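Local coordinates for uncharacterized protein (PDB 4RXI), which is of unknown function but is probably a Legionella effector or metaeffector, this piece being its all-helical C-terminal domain, at residues Thr110-Val115 and Thr134-Ile139. Sequence-based numbering, arbitrary orientation. Where two conformers were deposited one is given.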
ATOM      1  N   THR A 110       4.164  14.505   0.492  1.00 19.81           N
ATOM      2  CA  THR A 110       2.706  14.379   0.586  0.77 19.36           C
ATOM      3  C   THR A 110       2.256  12.924   0.530  1.00 19.81           C
ATOM      4  O   THR A 110       2.891  12.088  -0.115  1.00 15.95           O
ATOM      5  CB  THR A 110       1.979  15.155  -0.529  0.77 19.75           C
ATOM      6  OG1 THR A 110       2.124  14.463  -1.778  0.77 22.26           O
ATOM      7  CG2 THR A 110       2.503  16.596  -0.635  0.77 19.26           C
ATOM      8  N   SER A 111       1.154  12.618   1.202  1.00 17.05           N
ATOM      9  CA  SER A 111       0.630  11.266   1.179  1.00 20.12           C
ATOM     10  C   SER A 111       0.054  10.966  -0.202  1.00 17.53           C
ATOM     11  O   SER A 111      -0.001   9.822  -0.622  1.00 16.76           O
ATOM     12  CB  SER A 111      -0.440  11.078   2.253  1.00 23.75           C
ATOM     13  OG  SER A 111      -1.467  12.039   2.101  1.00 28.87           O
ATOM     14  N   ARG A 112      -0.370  12.012  -0.899  1.00 21.88           N
ATOM     15  CA  ARG A 112      -0.890  11.867  -2.257  1.00 18.63           C
ATOM     16  C   ARG A 112       0.145  11.264  -3.198  1.00 18.70           C
ATOM     17  O   ARG A 112      -0.150  10.335  -3.961  1.00 17.88           O
ATOM     18  CB  ARG A 112      -1.354  13.224  -2.776  1.00 26.58           C
ATOM     19  CG  ARG A 112      -1.704  13.243  -4.238  1.00 37.48           C
ATOM     20  CD  ARG A 112      -2.189  14.629  -4.696  1.00 59.23           C
ATOM     21  NE  ARG A 112      -3.111  15.253  -3.745  1.00 64.89           N
ATOM     22  CZ  ARG A 112      -2.767  16.183  -2.854  1.00 67.64           C
ATOM     23  NH1 ARG A 112      -1.513  16.616  -2.787  1.00 68.66           N
ATOM     24  NH2 ARG A 112      -3.682  16.680  -2.034  1.00 66.82           N
ATOM     25  N   ALA A 113       1.365  11.787  -3.142  1.00 18.50           N
ATOM     26  CA  ALA A 113       2.452  11.255  -3.963  1.00 19.15           C
ATOM     27  C   ALA A 113       2.777   9.823  -3.555  1.00 17.32           C
ATOM     28  O   ALA A 113       3.038   8.986  -4.407  1.00 17.59           O
ATOM     29  CB  ALA A 113       3.690  12.122  -3.842  1.00 18.37           C
ATOM     30  N   LEU A 114       2.783   9.548  -2.251  1.00 15.19           N
ATOM     31  CA  LEU A 114       3.030   8.184  -1.759  1.00 11.56           C
ATOM     32  C   LEU A 114       1.993   7.183  -2.282  1.00 13.76           C
ATOM     33  O   LEU A 114       2.342   6.071  -2.724  1.00 11.28           O
ATOM     34  CB  LEU A 114       3.055   8.167  -0.220  1.00 14.16           C
ATOM     35  CG  LEU A 114       3.319   6.816   0.461  1.00 12.80           C
ATOM     36  CD1 LEU A 114       4.499   6.062  -0.184  1.00 11.89           C
ATOM     37  CD2 LEU A 114       3.583   7.044   1.961  1.00 11.43           C
ATOM     38  N   VAL A 115       0.712   7.533  -2.229  1.00 12.56           N
ATOM     39  CA  VAL A 115      -0.265   6.553  -2.669  1.00 14.98           C
ATOM     40  C   VAL A 115      -0.254   6.452  -4.195  1.00 14.07           C
ATOM     41  O   VAL A 115      -0.624   5.417  -4.740  1.00 13.57           O
ATOM     42  CB  VAL A 115      -1.692   6.852  -2.160  1.00 23.22           C
ATOM     43  CG1 VAL A 115      -1.714   6.866  -0.630  1.00 20.01           C
ATOM     44  CG2 VAL A 115      -2.207   8.145  -2.713  1.00 30.24           C
ATOM     45  N   THR A 134      -8.519   5.950  -8.733  1.00 48.42           N
ATOM     46  CA  THR A 134      -7.184   5.900  -8.151  1.00 37.49           C
ATOM     47  C   THR A 134      -7.262   5.708  -6.648  1.00 34.97           C
ATOM     48  O   THR A 134      -8.305   5.938  -6.024  1.00 34.42           O
ATOM     49  CB  THR A 134      -6.373   7.178  -8.452  1.00 37.52           C
ATOM     50  OG1 THR A 134      -6.967   8.291  -7.776  1.00 29.89           O
ATOM     51  CG2 THR A 134      -6.341   7.452  -9.956  1.00 36.40           C
ATOM     52  N   LEU A 135      -6.147   5.287  -6.068  1.00 32.61           N
ATOM     53  CA  LEU A 135      -6.035   5.147  -4.626  1.00 35.71           C
ATOM     54  C   LEU A 135      -6.282   6.465  -3.887  1.00 36.31           C
ATOM     55  O   LEU A 135      -6.897   6.464  -2.821  1.00 34.70           O
ATOM     56  CB  LEU A 135      -4.659   4.601  -4.287  1.00 37.64           C
ATOM     57  CG  LEU A 135      -4.554   3.433  -3.324  1.00 29.61           C
ATOM     58  CD1 LEU A 135      -5.705   2.447  -3.487  1.00 22.99           C
ATOM     59  CD2 LEU A 135      -3.220   2.757  -3.567  1.00 14.54           C
ATOM     60  N   LYS A 136      -5.790   7.577  -4.450  1.00 27.08           N
ATOM     61  CA  LYS A 136      -6.050   8.931  -3.929  1.00 26.41           C
ATOM     62  C   LYS A 136      -7.521   9.170  -3.653  1.00 28.52           C
ATOM     63  O   LYS A 136      -7.900   9.707  -2.620  1.00 33.03           O
ATOM     64  CB  LYS A 136      -5.623  10.013  -4.928  1.00 34.73           C
ATOM     65  CG  LYS A 136      -4.159  10.158  -5.234  1.00 38.61           C
ATOM     66  CD  LYS A 136      -3.968  11.482  -5.970  1.00 38.21           C
ATOM     67  CE  LYS A 136      -3.581  11.323  -7.439  1.00 51.49           C
ATOM     68  NZ  LYS A 136      -4.660  10.734  -8.281  1.00 51.13           N
ATOM     69  N   GLU A 137      -8.344   8.810  -4.631  1.00 25.77           N
ATOM     70  CA  GLU A 137      -9.766   9.099  -4.573  1.00 35.39           C
ATOM     71  C   GLU A 137     -10.461   8.186  -3.569  1.00 42.61           C
ATOM     72  O   GLU A 137     -11.428   8.591  -2.924  1.00 51.11           O
ATOM     73  CB  GLU A 137     -10.396   8.966  -5.965  1.00 37.61           C
ATOM     74  CG  GLU A 137     -10.159  10.197  -6.848  1.00 55.79           C
ATOM     75  CD  GLU A 137      -9.781   9.862  -8.286  1.00 69.75           C
ATOM     76  OE1 GLU A 137     -10.488   9.053  -8.924  1.00 76.51           O
ATOM     77  OE2 GLU A 137      -8.772  10.414  -8.783  1.00 70.65           O
ATOM     78  N   GLN A 138      -9.946   6.967  -3.420  1.00 33.76           N
ATOM     79  CA  GLN A 138     -10.585   5.953  -2.579  1.00 30.39           C
ATOM     80  C   GLN A 138     -10.295   6.152  -1.094  1.00 30.16           C
ATOM     81  O   GLN A 138     -11.035   5.676  -0.233  1.00 27.97           O
ATOM     82  CB  GLN A 138     -10.139   4.558  -3.010  1.00 31.79           C
ATOM     83  CG  GLN A 138     -10.620   4.156  -4.396  1.00 37.44           C
ATOM     84  CD  GLN A 138     -10.225   2.729  -4.762  1.00 48.75           C
ATOM     85  OE1 GLN A 138     -10.461   1.786  -3.999  1.00 54.94           O
ATOM     86  NE2 GLN A 138      -9.623   2.566  -5.935  1.00 45.04           N
ATOM     87  N   ILE A 139      -9.220   6.860  -0.784  1.00 24.28           N
ATOM     88  CA  ILE A 139      -8.842   7.023   0.607  1.00 19.55           C
ATOM     89  C   ILE A 139      -9.344   8.364   1.124  1.00 30.15           C
ATOM     90  O   ILE A 139      -9.021   9.415   0.574  1.00 28.13           O
ATOM     91  CB  ILE A 139      -7.325   6.885   0.777  1.00 25.30           C
ATOM     92  CG1 ILE A 139      -6.915   5.435   0.479  1.00 19.72           C
ATOM     93  CG2 ILE A 139      -6.909   7.257   2.191  1.00 24.43           C
ATOM     94  CD1 ILE A 139      -5.435   5.172   0.645  1.00 19.61           C
TER
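Two helix starts meet in this all-helical domain, V115 of helix 111-119 facing L135 and K136 of the short helix 135-138. The apolar centre is V115, a compact branched residue suited to a close approach: its CB lies 4.3 Å from L135 CB, and its CG2 rests 3.8 Å from K136 CG. Beyond them, I139 brings its CD1 to 4.3 Å from V115 CG1. The groups behind come from other helices of the domain, I62 of helix 55-70 touching V115 while F38 of helix 27-42 touches both L135 and I139.

Toward solvent the contact passes to the methylenes of two long basic residues. With CG anti to the backbone N (chi1 171°) and chi2 extended, R112 carries CG and CD alongside the lysine methylene; CG lies 3.4 Å from K136 CD, and that lysine carbon sits at the edge of the guanidinium, near its plane. The two side chains run across each other at a slant. R112 NE and K136 NZ remain 6.6 Å apart, which probably eases the repulsion between like charges. Bends at chi3 and chi4 turn NZ back to its own helix start, where it makes a weak hydrogen bond to T134 OG1.

Each helix opens on a threonine N-cap, whose short hydroxyl reaches a backbone N-H of the first turn: T110 OG1 accepts from A113 N at 3.1 Å, and T134 OG1 accepts weakly from E137 N.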